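Local coordinates for pesticidal crystal protein Cry2Aa (Bacillus thuringiensis serovar kurstaki, PDB 1I5P) that kills dipteran and lepidopteran larvae by binding to midgut epithelial cells and promoting their colloid-osmotic lysis, at residues His21-Ser25 / Leu486-Asp490; Phe26-Leu31 / Ser59-Lys63; Tyr306-Gly310 / Pro368-Phe373. All coordinates share one frame; numbering follows the deposited sequence.

Contact 1. Residues His21-Ser25 / Leu486-Asp490; sequences HDPFS and LAPED
F24 carries this contact: its ring leaves the loop before helix 25-28 and ends among the backbone and side chains of L486-E489, at the end of strand 483-486 and in the loop that follows it. With CG lying beside the backbone N and anti to the carbonyl carbon (chi1 -67°), the ring reaches across with its CE1 and CZ corner leading. L486 answers with one branch. Its CD2 sits 3.4 Å from F24 CE1 and also meets the ring of P23, at 3.7 Å from P23 CG, so a single methyl fills the angle between proline and phenylalanine. Further along the ring, A487 O lies at the edge, near the ring plane, 3.5 Å from F24 CZ. P488 adds its CA at 3.9 Å from the same CZ, and M268 of strand 267-268 touches both F24 and P488. The chain of E489, bent at chi2 (-117°), brings its carboxylate past the ring with the two planes 41° apart; E489 CD is 4.1 Å from F24 CE1. Behind the phenylalanine, D22 forms an Asx turn: OD1 takes the F24 N-H at 2.9 Å, met from above the carboxylate plane. With no hydrogen bond across, the hold between the segments rests on one ring fitted against a leucine methyl, a carbonyl at its edge and a carboxylate alongside, so it is set by shape more than by bond direction.

Contact 2. Residues Phe26-Leu31 / Ser59-Lys63; sequences FEHKSL and SFLLK
The short, weakly bonded helix at 26-28 and the extended residues after it run beside helix 53-65, with CA atoms 7.3 Å apart at E27 and K63 and 6.8 Å apart at L31 and F60. K63 bridges the gap. Its chain is extended as far as CE and then bends at chi4 (-71°), which turns NZ into a group of backbone carbonyls. There NZ gives hydrogen bonds of 2.9 Å to F26 O and 2.9 Å to K29 O, the second in the carbonyl plane. F26 O is gripped twice, since K29 N reaches it from the opposite face of its plane. NZ is thus held by two backbone carbonyls of the turn at 26-29, whose partial negative charge would suit an ammonium. In the three-domain fold of the delta-endotoxins, helix 53-65 belongs to the N-terminal helical bundle, and the lysine ties the preceding N-terminal residues to it. The same ammonium makes a cation-pi contact over the face of F26, 4.8 Å from the ring centroid and 14° off its normal. F26 CG is anti to the backbone N (chi1 171°), and the far side of the ring reaches the helix, where S59 O lies at the edge, 3.6 Å from F26 CZ. S59 CB touches F26 CE1, and L62 CD1 stands 4.1 Å from F26 CZ. Past the lysine, L31 lays CD1 against F60 CA and CB and sets CD2 3.7 Å from F60 CD1; I80 of helix 74-81 touches both side chains.

Contact 3. Residues Tyr306-Gly310 / Pro368-Phe373; sequences YILSG and PLSTPF
L308 O takes a 2.7 Å hydrogen bond from a water that also donates to P368 O at 2.9 Å, so one molecule bridges the two backbones where no direct hydrogen bond joins them. This is the start of strand 308-321 in the middle, beta-prism domain, and a classic beta bulge follows at once: S309 and G310 both face N341 of strand 329-342. P368 packs alongside the bridge, its CB against L308 O and its CG 3.9 Å from I307 CG2. I307 spreads its two arms over the loop. CG2 is anti to the backbone N and CG1 lies beside it (chi1 -63°), which lets CG2 meet both P368 and L369 while CD1 meets L369 on this loop. L369 crosses the isoleucine at about a right angle and lays both methyls against it: L369 CD1 is 3.7 Å from I307 CD1, and L369 CD2 is 3.7 Å from I307 CG2. I474 of strand 474-477 touches both I307 and L369, and L5 near the N-terminus also touches L369. At the other end of the contact, F373 begins strand 373-377 and crosses L308 nearly at right angles, with L308 CD2 4.1 Å from F373 CD1. The same side of that ring comes to the bulge: CE1 of F373 approaches S309 O at 3.7 Å, and G310 CA lies at the ring edge, 4.1 Å from F373 CE1.

The N-terminal residues pass the 368-373 loop of contact 3 at H21, then form contact 1 and lead into contact 2. Centres of contacts 1 and 2 are 13 Å apart, and D22 OD2 of contact 1 meets H28 ND1 of contact 2 at 2.6 Å, a probable hydrogen bond. Contact 3 lies about 17 Å from contact 1 between centres, yet H21 CD2 is 3.3 Å from L369 O. Contacts 2 and 3 do not touch; their nearest atoms are about 12 Å apart. Along the chain, both are nested inside the long loop closed by contact 1. Contacts 1 and 2 join residues 21-31 to segment 486-490 and helix 53-65, while H21 sets them against the middle-domain loop packed in contact 3.

Contact 1. Residues His21-Ser25 / Leu486-Asp490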
ATOM      1  N   HIS A  21      11.305  -2.809 -19.490  1.00 30.56           N
ATOM      2  CA  HIS A  21      10.488  -2.309 -18.386  1.00 24.20           C
ATOM      3  C   HIS A  21      11.443  -1.751 -17.332  1.00 21.00           C
ATOM      4  O   HIS A  21      12.427  -2.397 -16.982  1.00 19.35           O
ATOM      5  CB  HIS A  21       9.669  -3.450 -17.774  1.00 23.04           C
ATOM      6  CG  HIS A  21       8.930  -3.069 -16.526  1.00 21.90           C
ATOM      7  ND1 HIS A  21       7.717  -2.413 -16.545  1.00 20.50           N
ATOM      8  CD2 HIS A  21       9.245  -3.234 -15.221  1.00 21.71           C
ATOM      9  CE1 HIS A  21       7.317  -2.193 -15.306  1.00 19.29           C
ATOM     10  NE2 HIS A  21       8.226  -2.681 -14.483  1.00 18.75           N
ATOM     11  N   ASP A  22      11.155  -0.556 -16.824  1.00 17.62           N
ATOM     12  CA  ASP A  22      12.012   0.057 -15.813  1.00 15.23           C
ATOM     13  C   ASP A  22      11.539  -0.293 -14.394  1.00 15.79           C
ATOM     14  O   ASP A  22      10.491   0.176 -13.938  1.00 14.08           O
ATOM     15  CB  ASP A  22      12.033   1.572 -16.011  1.00 13.48           C
ATOM     16  CG  ASP A  22      12.938   2.279 -15.031  1.00 14.69           C
ATOM     17  OD1 ASP A  22      13.636   1.592 -14.258  1.00 17.49           O
ATOM     18  OD2 ASP A  22      12.956   3.531 -15.034  1.00 17.69           O
ATOM     19  N   PRO A  23      12.304  -1.143 -13.686  1.00 14.35           N
ATOM     20  CA  PRO A  23      11.967  -1.555 -12.318  1.00 13.34           C
ATOM     21  C   PRO A  23      12.052  -0.409 -11.304  1.00 12.58           C
ATOM     22  O   PRO A  23      11.709  -0.580 -10.137  1.00 10.38           O
ATOM     23  CB  PRO A  23      12.989  -2.653 -12.033  1.00 13.65           C
ATOM     24  CG  PRO A  23      14.184  -2.185 -12.813  1.00 17.09           C
ATOM     25  CD  PRO A  23      13.539  -1.815 -14.133  1.00 15.78           C
ATOM     26  N   PHE A  24      12.530   0.749 -11.752  1.00 12.73           N
ATOM     27  CA  PHE A  24      12.646   1.932 -10.902  1.00 13.30           C
ATOM     28  C   PHE A  24      11.961   3.120 -11.583  1.00 15.33           C
ATOM     29  O   PHE A  24      12.392   4.263 -11.428  1.00 15.13           O
ATOM     30  CB  PHE A  24      14.118   2.286 -10.658  1.00 14.94           C
ATOM     31  CG  PHE A  24      14.863   1.275  -9.837  1.00 17.37           C
ATOM     32  CD1 PHE A  24      15.843   0.476 -10.418  1.00 16.72           C
ATOM     33  CD2 PHE A  24      14.585   1.116  -8.484  1.00 15.53           C
ATOM     34  CE1 PHE A  24      16.536  -0.461  -9.662  1.00 18.56           C
ATOM     35  CE2 PHE A  24      15.272   0.178  -7.718  1.00 16.00           C
ATOM     36  CZ  PHE A  24      16.248  -0.610  -8.309  1.00 17.23           C
ATOM     37  N   SER A  25      10.897   2.851 -12.338  1.00 14.90           N
ATOM     38  CA  SER A  25      10.188   3.917 -13.039  1.00 17.79           C
ATOM     39  C   SER A  25       9.732   5.050 -12.115  1.00 16.64           C
ATOM     40  O   SER A  25       9.888   6.228 -12.445  1.00 16.65           O
ATOM     41  CB  SER A  25       9.000   3.346 -13.828  1.00 16.17           C
ATOM     42  OG  SER A  25       8.282   2.387 -13.073  1.00 19.62           O
ATOM     43  N   LEU A 486      15.461  -6.192  -6.370  1.00 15.24           N
ATOM     44  CA  LEU A 486      16.563  -5.446  -6.965  1.00 13.08           C
ATOM     45  C   LEU A 486      16.989  -4.261  -6.101  1.00 13.41           C
ATOM     46  O   LEU A 486      16.201  -3.341  -5.854  1.00 12.57           O
ATOM     47  CB  LEU A 486      16.174  -4.953  -8.366  1.00 13.62           C
ATOM     48  CG  LEU A 486      17.240  -4.186  -9.158  1.00 15.44           C
ATOM     49  CD1 LEU A 486      18.483  -5.057  -9.319  1.00 15.32           C
ATOM     50  CD2 LEU A 486      16.690  -3.788 -10.531  1.00 12.71           C
ATOM     51  N   ALA A 487      18.238  -4.290  -5.646  1.00 11.84           N
ATOM     52  CA  ALA A 487      18.774  -3.211  -4.832  1.00 12.80           C
ATOM     53  C   ALA A 487      18.992  -2.001  -5.736  1.00 12.60           C
ATOM     54  O   ALA A 487      19.140  -2.151  -6.947  1.00 10.00           O
ATOM     55  CB  ALA A 487      20.096  -3.639  -4.199  1.00 12.58           C
ATOM     56  N   PRO A 488      18.988  -0.790  -5.157  1.00 14.77           N
ATOM     57  CA  PRO A 488      19.186   0.458  -5.899  1.00 15.38           C
ATOM     58  C   PRO A 488      20.490   0.439  -6.680  1.00 18.32           C
ATOM     59  O   PRO A 488      21.442  -0.247  -6.297  1.00 17.75           O
ATOM     60  CB  PRO A 488      19.172   1.510  -4.794  1.00 13.84           C
ATOM     61  CG  PRO A 488      18.182   0.932  -3.830  1.00 12.17           C
ATOM     62  CD  PRO A 488      18.663  -0.501  -3.750  1.00 12.78           C
ATOM     63  N   GLU A 489      20.531   1.193  -7.772  1.00 20.06           N
ATOM     64  CA  GLU A 489      21.722   1.253  -8.613  1.00 27.36           C
ATOM     65  C   GLU A 489      22.869   1.946  -7.885  1.00 26.67           C
ATOM     66  O   GLU A 489      24.030   1.577  -8.049  1.00 30.99           O
ATOM     67  CB  GLU A 489      21.403   1.998  -9.909  1.00 30.68           C
ATOM     68  CG  GLU A 489      19.936   1.951 -10.290  1.00 39.27           C
ATOM     69  CD  GLU A 489      19.682   1.238 -11.607  1.00 44.78           C
ATOM     70  OE1 GLU A 489      20.064   0.055 -11.741  1.00 47.61           O
ATOM     71  OE2 GLU A 489      19.091   1.867 -12.511  1.00 45.87           O
ATOM     72  N   ASP A 490      22.541   2.949  -7.078  1.00 24.90           N
ATOM     73  CA  ASP A 490      23.563   3.680  -6.336  1.00 22.23           C
ATOM     74  C   ASP A 490      23.546   3.318  -4.856  1.00 19.07           C
ATOM     75  O   ASP A 490      22.897   2.352  -4.459  1.00 17.82           O
ATOM     76  CB  ASP A 490      23.371   5.190  -6.518  1.00 24.50           C
ATOM     77  CG  ASP A 490      21.998   5.674  -6.073  1.00 25.50           C
ATOM     78  OD1 ASP A 490      21.781   6.905  -6.092  1.00 26.70           O
ATOM     79  OD2 ASP A 490      21.143   4.836  -5.708  1.00 26.16           O
TER

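Contact 2. Residues Phe26-Leu31 / Ser59-Lys63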
ATOM      1  N   PHE A  26       9.176   4.698 -10.961  1.00 16.39           N
ATOM      2  CA  PHE A  26       8.731   5.706 -10.003  1.00 15.90           C
ATOM      3  C   PHE A  26       9.911   6.575  -9.571  1.00 15.93           C
ATOM      4  O   PHE A  26       9.836   7.806  -9.585  1.00 14.94           O
ATOM      5  CB  PHE A  26       8.125   5.045  -8.763  1.00 14.65           C
ATOM      6  CG  PHE A  26       7.841   6.011  -7.642  1.00 17.16           C
ATOM      7  CD1 PHE A  26       6.744   6.866  -7.705  1.00 16.50           C
ATOM      8  CD2 PHE A  26       8.689   6.090  -6.539  1.00 18.31           C
ATOM      9  CE1 PHE A  26       6.489   7.783  -6.688  1.00 17.72           C
ATOM     10  CE2 PHE A  26       8.447   7.007  -5.514  1.00 19.79           C
ATOM     11  CZ  PHE A  26       7.342   7.854  -5.593  1.00 19.01           C
ATOM     12  N   GLU A  27      11.001   5.929  -9.180  1.00 16.00           N
ATOM     13  CA  GLU A  27      12.183   6.660  -8.741  1.00 19.11           C
ATOM     14  C   GLU A  27      12.768   7.536  -9.856  1.00 20.23           C
ATOM     15  O   GLU A  27      13.337   8.591  -9.586  1.00 21.47           O
ATOM     16  CB  GLU A  27      13.260   5.687  -8.241  1.00 21.18           C
ATOM     17  CG  GLU A  27      12.955   4.966  -6.927  1.00 24.94           C
ATOM     18  CD  GLU A  27      11.836   3.937  -7.033  1.00 29.03           C
ATOM     19  OE1 GLU A  27      11.670   3.325  -8.109  1.00 27.36           O
ATOM     20  OE2 GLU A  27      11.126   3.727  -6.025  1.00 31.39           O
ATOM     21  N   HIS A  28      12.612   7.105 -11.106  1.00 20.07           N
ATOM     22  CA  HIS A  28      13.155   7.843 -12.247  1.00 22.08           C
ATOM     23  C   HIS A  28      12.232   8.942 -12.747  1.00 23.08           C
ATOM     24  O   HIS A  28      12.601   9.731 -13.615  1.00 26.08           O
ATOM     25  CB  HIS A  28      13.467   6.872 -13.389  1.00 21.16           C
ATOM     26  CG  HIS A  28      14.638   5.978 -13.117  1.00 23.12           C
ATOM     27  ND1 HIS A  28      14.825   4.774 -13.764  1.00 22.35           N
ATOM     28  CD2 HIS A  28      15.696   6.125 -12.285  1.00 20.93           C
ATOM     29  CE1 HIS A  28      15.948   4.220 -13.342  1.00 21.10           C
ATOM     30  NE2 HIS A  28      16.496   5.019 -12.445  1.00 23.30           N
ATOM     31  N   LYS A  29      11.030   8.985 -12.190  1.00 21.71           N
ATOM     32  CA  LYS A  29      10.035   9.974 -12.572  1.00 19.25           C
ATOM     33  C   LYS A  29      10.189  11.265 -11.779  1.00 15.99           C
ATOM     34  O   LYS A  29      10.509  11.234 -10.594  1.00 13.93           O
ATOM     35  CB  LYS A  29       8.633   9.412 -12.327  1.00 20.19           C
ATOM     36  CG  LYS A  29       7.796   9.248 -13.569  1.00 22.79           C
ATOM     37  CD  LYS A  29       6.436   8.656 -13.223  1.00 20.22           C
ATOM     38  CE  LYS A  29       6.252   7.300 -13.874  1.00 19.82           C
ATOM     39  NZ  LYS A  29       4.919   6.707 -13.568  1.00 18.48           N
ATOM     40  N   SER A  30       9.964  12.397 -12.440  1.00 14.07           N
ATOM     41  CA  SER A  30      10.037  13.694 -11.772  1.00 15.48           C
ATOM     42  C   SER A  30       8.710  13.900 -11.049  1.00 16.07           C
ATOM     43  O   SER A  30       7.710  13.259 -11.378  1.00 16.14           O
ATOM     44  CB  SER A  30      10.219  14.815 -12.790  1.00 14.26           C
ATOM     45  OG  SER A  30       9.049  14.957 -13.578  1.00 14.09           O
ATOM     46  N   LEU A  31       8.691  14.799 -10.075  1.00 17.62           N
ATOM     47  CA  LEU A  31       7.467  15.059  -9.337  1.00 20.40           C
ATOM     48  C   LEU A  31       6.416  15.676 -10.267  1.00 19.84           C
ATOM     49  O   LEU A  31       5.230  15.374 -10.157  1.00 20.31           O
ATOM     50  CB  LEU A  31       7.752  15.987  -8.155  1.00 24.45           C
ATOM     51  CG  LEU A  31       6.633  16.110  -7.117  1.00 28.67           C
ATOM     52  CD1 LEU A  31       6.271  14.729  -6.567  1.00 30.31           C
ATOM     53  CD2 LEU A  31       7.084  17.027  -5.991  1.00 30.59           C
ATOM     54  N   SER A  59       3.853  10.558  -2.925  1.00 12.09           N
ATOM     55  CA  SER A  59       4.962  10.278  -3.831  1.00 11.77           C
ATOM     56  C   SER A  59       6.138  11.181  -3.459  1.00 11.72           C
ATOM     57  O   SER A  59       7.293  10.750  -3.422  1.00  8.43           O
ATOM     58  CB  SER A  59       4.539  10.543  -5.276  1.00 10.90           C
ATOM     59  OG  SER A  59       3.496   9.666  -5.660  1.00 13.28           O
ATOM     60  N   PHE A  60       5.813  12.437  -3.173  1.00 11.04           N
ATOM     61  CA  PHE A  60       6.795  13.437  -2.776  1.00 11.42           C
ATOM     62  C   PHE A  60       7.527  13.022  -1.496  1.00 11.66           C
ATOM     63  O   PHE A  60       8.757  13.071  -1.423  1.00 10.34           O
ATOM     64  CB  PHE A  60       6.081  14.777  -2.565  1.00 11.25           C
ATOM     65  CG  PHE A  60       6.895  15.800  -1.823  1.00 11.14           C
ATOM     66  CD1 PHE A  60       7.905  16.510  -2.469  1.00  9.85           C
ATOM     67  CD2 PHE A  60       6.634  16.070  -0.480  1.00 10.22           C
ATOM     68  CE1 PHE A  60       8.642  17.477  -1.795  1.00 12.86           C
ATOM     69  CE2 PHE A  60       7.367  17.038   0.207  1.00 11.94           C
ATOM     70  CZ  PHE A  60       8.376  17.746  -0.455  1.00 12.61           C
ATOM     71  N   LEU A  61       6.771  12.617  -0.479  1.00 12.54           N
ATOM     72  CA  LEU A  61       7.389  12.210   0.780  1.00 12.78           C
ATOM     73  C   LEU A  61       8.259  10.970   0.584  1.00 12.87           C
ATOM     74  O   LEU A  61       9.360  10.883   1.133  1.00 13.43           O
ATOM     75  CB  LEU A  61       6.315  11.969   1.846  1.00 11.97           C
ATOM     76  CG  LEU A  61       5.537  13.238   2.220  1.00 13.92           C
ATOM     77  CD1 LEU A  61       4.480  12.920   3.282  1.00 13.14           C
ATOM     78  CD2 LEU A  61       6.508  14.301   2.731  1.00 11.87           C
ATOM     79  N   LEU A  62       7.770  10.016  -0.205  1.00 11.80           N
ATOM     80  CA  LEU A  62       8.531   8.803  -0.492  1.00 12.54           C
ATOM     81  C   LEU A  62       9.892   9.173  -1.092  1.00 13.12           C
ATOM     82  O   LEU A  62      10.913   8.604  -0.720  1.00 13.73           O
ATOM     83  CB  LEU A  62       7.757   7.907  -1.470  1.00 10.72           C
ATOM     84  CG  LEU A  62       6.608   7.057  -0.895  1.00 11.50           C
ATOM     85  CD1 LEU A  62       5.747   6.500  -2.018  1.00 11.11           C
ATOM     86  CD2 LEU A  62       7.189   5.932  -0.044  1.00 11.89           C
ATOM     87  N   LYS A  63       9.899  10.143  -2.002  1.00 12.85           N
ATOM     88  CA  LYS A  63      11.136  10.583  -2.644  1.00 14.43           C
ATOM     89  C   LYS A  63      12.076  11.356  -1.715  1.00 14.01           C
ATOM     90  O   LYS A  63      13.293  11.311  -1.886  1.00 13.47           O
ATOM     91  CB  LYS A  63      10.809  11.429  -3.874  1.00 14.60           C
ATOM     92  CG  LYS A  63      10.301  10.617  -5.056  1.00 16.25           C
ATOM     93  CD  LYS A  63      10.009  11.498  -6.255  1.00 14.83           C
ATOM     94  CE  LYS A  63       9.762  10.667  -7.501  1.00 18.80           C
ATOM     95  NZ  LYS A  63      10.992  10.005  -8.020  1.00 19.59           N
TER

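Contact 3. Residues Tyr306-Gly310 / Pro368-Phe373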
ATOM      1  N   TYR A 306       4.870 -14.460  -5.234  1.00 11.76           N
ATOM      2  CA  TYR A 306       5.129 -14.989  -6.567  1.00 13.11           C
ATOM      3  C   TYR A 306       4.874 -13.926  -7.630  1.00 13.71           C
ATOM      4  O   TYR A 306       4.297 -12.871  -7.343  1.00 11.93           O
ATOM      5  CB  TYR A 306       4.250 -16.214  -6.840  1.00 14.24           C
ATOM      6  CG  TYR A 306       4.738 -17.463  -6.144  1.00 13.49           C
ATOM      7  CD1 TYR A 306       4.391 -17.727  -4.822  1.00 11.98           C
ATOM      8  CD2 TYR A 306       5.605 -18.346  -6.788  1.00 12.25           C
ATOM      9  CE1 TYR A 306       4.900 -18.839  -4.152  1.00 13.93           C
ATOM     10  CE2 TYR A 306       6.120 -19.457  -6.130  1.00 14.19           C
ATOM     11  CZ  TYR A 306       5.766 -19.699  -4.817  1.00 13.76           C
ATOM     12  OH  TYR A 306       6.299 -20.793  -4.180  1.00 12.25           O
ATOM     13  N   ILE A 307       5.313 -14.206  -8.854  1.00 12.81           N
ATOM     14  CA  ILE A 307       5.132 -13.272  -9.958  1.00 13.33           C
ATOM     15  C   ILE A 307       3.900 -13.640 -10.777  1.00 14.23           C
ATOM     16  O   ILE A 307       3.868 -14.664 -11.461  1.00 13.68           O
ATOM     17  CB  ILE A 307       6.385 -13.233 -10.852  1.00 11.26           C
ATOM     18  CG1 ILE A 307       7.566 -12.701 -10.025  1.00 13.64           C
ATOM     19  CG2 ILE A 307       6.141 -12.364 -12.079  1.00  7.93           C
ATOM     20  CD1 ILE A 307       8.880 -12.644 -10.767  1.00 14.64           C
ATOM     21  N   LEU A 308       2.882 -12.787 -10.679  1.00 16.38           N
ATOM     22  CA  LEU A 308       1.605 -12.970 -11.369  1.00 15.53           C
ATOM     23  C   LEU A 308       1.772 -13.140 -12.869  1.00 16.59           C
ATOM     24  O   LEU A 308       2.369 -12.296 -13.540  1.00 14.69           O
ATOM     25  CB  LEU A 308       0.694 -11.771 -11.087  1.00 12.75           C
ATOM     26  CG  LEU A 308      -0.708 -11.759 -11.706  1.00 17.13           C
ATOM     27  CD1 LEU A 308      -1.516 -12.929 -11.161  1.00 12.90           C
ATOM     28  CD2 LEU A 308      -1.407 -10.434 -11.385  1.00 14.03           C
ATOM     29  N   SER A 309       1.217 -14.227 -13.390  1.00 17.47           N
ATOM     30  CA  SER A 309       1.304 -14.527 -14.811  1.00 17.73           C
ATOM     31  C   SER A 309      -0.032 -14.294 -15.507  1.00 17.21           C
ATOM     32  O   SER A 309      -0.087 -13.701 -16.584  1.00 15.36           O
ATOM     33  CB  SER A 309       1.730 -15.982 -15.009  1.00 19.23           C
ATOM     34  OG  SER A 309       1.784 -16.300 -16.386  1.00 29.64           O
ATOM     35  N   GLY A 310      -1.105 -14.766 -14.883  1.00 16.77           N
ATOM     36  CA  GLY A 310      -2.424 -14.604 -15.463  1.00 16.24           C
ATOM     37  C   GLY A 310      -3.495 -15.397 -14.737  1.00 16.40           C
ATOM     38  O   GLY A 310      -3.353 -15.725 -13.563  1.00 14.27           O
ATOM     39  N   PRO A 368       5.851 -11.579 -17.708  1.00 18.28           N
ATOM     40  CA  PRO A 368       5.056 -10.927 -16.660  1.00 17.09           C
ATOM     41  C   PRO A 368       5.688  -9.729 -15.950  1.00 17.60           C
ATOM     42  O   PRO A 368       4.969  -8.898 -15.395  1.00 16.14           O
ATOM     43  CB  PRO A 368       4.742 -12.076 -15.703  1.00 17.93           C
ATOM     44  CG  PRO A 368       5.916 -13.009 -15.898  1.00 18.85           C
ATOM     45  CD  PRO A 368       6.022 -13.006 -17.393  1.00 19.04           C
ATOM     46  N   LEU A 369       7.018  -9.641 -15.942  1.00 16.26           N
ATOM     47  CA  LEU A 369       7.691  -8.509 -15.309  1.00 16.48           C
ATOM     48  C   LEU A 369       7.936  -7.412 -16.342  1.00 18.16           C
ATOM     49  O   LEU A 369       8.102  -6.238 -15.995  1.00 16.58           O
ATOM     50  CB  LEU A 369       9.025  -8.932 -14.684  1.00 14.73           C
ATOM     51  CG  LEU A 369       8.970  -9.863 -13.468  1.00 17.30           C
ATOM     52  CD1 LEU A 369      10.376 -10.083 -12.937  1.00 16.17           C
ATOM     53  CD2 LEU A 369       8.078  -9.252 -12.379  1.00 13.05           C
ATOM     54  N   SER A 370       7.956  -7.795 -17.617  1.00 17.22           N
ATOM     55  CA  SER A 370       8.173  -6.822 -18.683  1.00 18.05           C
ATOM     56  C   SER A 370       6.893  -6.038 -18.977  1.00 16.05           C
ATOM     57  O   SER A 370       6.936  -4.827 -19.175  1.00 15.17           O
ATOM     58  CB  SER A 370       8.659  -7.518 -19.957  1.00 19.72           C
ATOM     59  OG  SER A 370       7.600  -8.220 -20.585  1.00 30.16           O
ATOM     60  N   THR A 371       5.756  -6.730 -19.009  1.00 15.16           N
ATOM     61  CA  THR A 371       4.474  -6.067 -19.264  1.00 14.97           C
ATOM     62  C   THR A 371       3.437  -6.537 -18.257  1.00 13.59           C
ATOM     63  O   THR A 371       2.508  -7.272 -18.589  1.00 13.00           O
ATOM     64  CB  THR A 371       3.949  -6.354 -20.688  1.00 15.92           C
ATOM     65  OG1 THR A 371       3.637  -7.745 -20.819  1.00 16.08           O
ATOM     66  CG2 THR A 371       4.991  -5.970 -21.729  1.00 15.99           C
ATOM     67  N   PRO A 372       3.595  -6.122 -16.996  1.00 11.39           N
ATOM     68  CA  PRO A 372       2.657  -6.516 -15.946  1.00 11.47           C
ATOM     69  C   PRO A 372       1.270  -5.913 -16.138  1.00 11.85           C
ATOM     70  O   PRO A 372       1.090  -4.956 -16.895  1.00 12.31           O
ATOM     71  CB  PRO A 372       3.318  -5.980 -14.685  1.00 11.55           C
ATOM     72  CG  PRO A 372       3.948  -4.708 -15.188  1.00 13.49           C
ATOM     73  CD  PRO A 372       4.606  -5.193 -16.466  1.00  9.48           C
ATOM     74  N   PHE A 373       0.294  -6.483 -15.443  1.00 10.53           N
ATOM     75  CA  PHE A 373      -1.073  -5.986 -15.494  1.00 12.09           C
ATOM     76  C   PHE A 373      -1.095  -4.709 -14.655  1.00 11.42           C
ATOM     77  O   PHE A 373      -0.388  -4.625 -13.647  1.00 12.92           O
ATOM     78  CB  PHE A 373      -2.031  -7.009 -14.881  1.00 11.29           C
ATOM     79  CG  PHE A 373      -2.272  -8.214 -15.742  1.00 11.94           C
ATOM     80  CD1 PHE A 373      -1.868  -9.475 -15.323  1.00 13.58           C
ATOM     81  CD2 PHE A 373      -2.932  -8.093 -16.964  1.00 12.08           C
ATOM     82  CE1 PHE A 373      -2.118 -10.599 -16.104  1.00 18.09           C
ATOM     83  CE2 PHE A 373      -3.188  -9.209 -17.753  1.00 13.02           C
ATOM     84  CZ  PHE A 373      -2.782 -10.465 -17.324  1.00 16.67           C
TER
HETATM   85  O   HOH W   1       3.263  -9.757 -13.241  1.00 15.69           O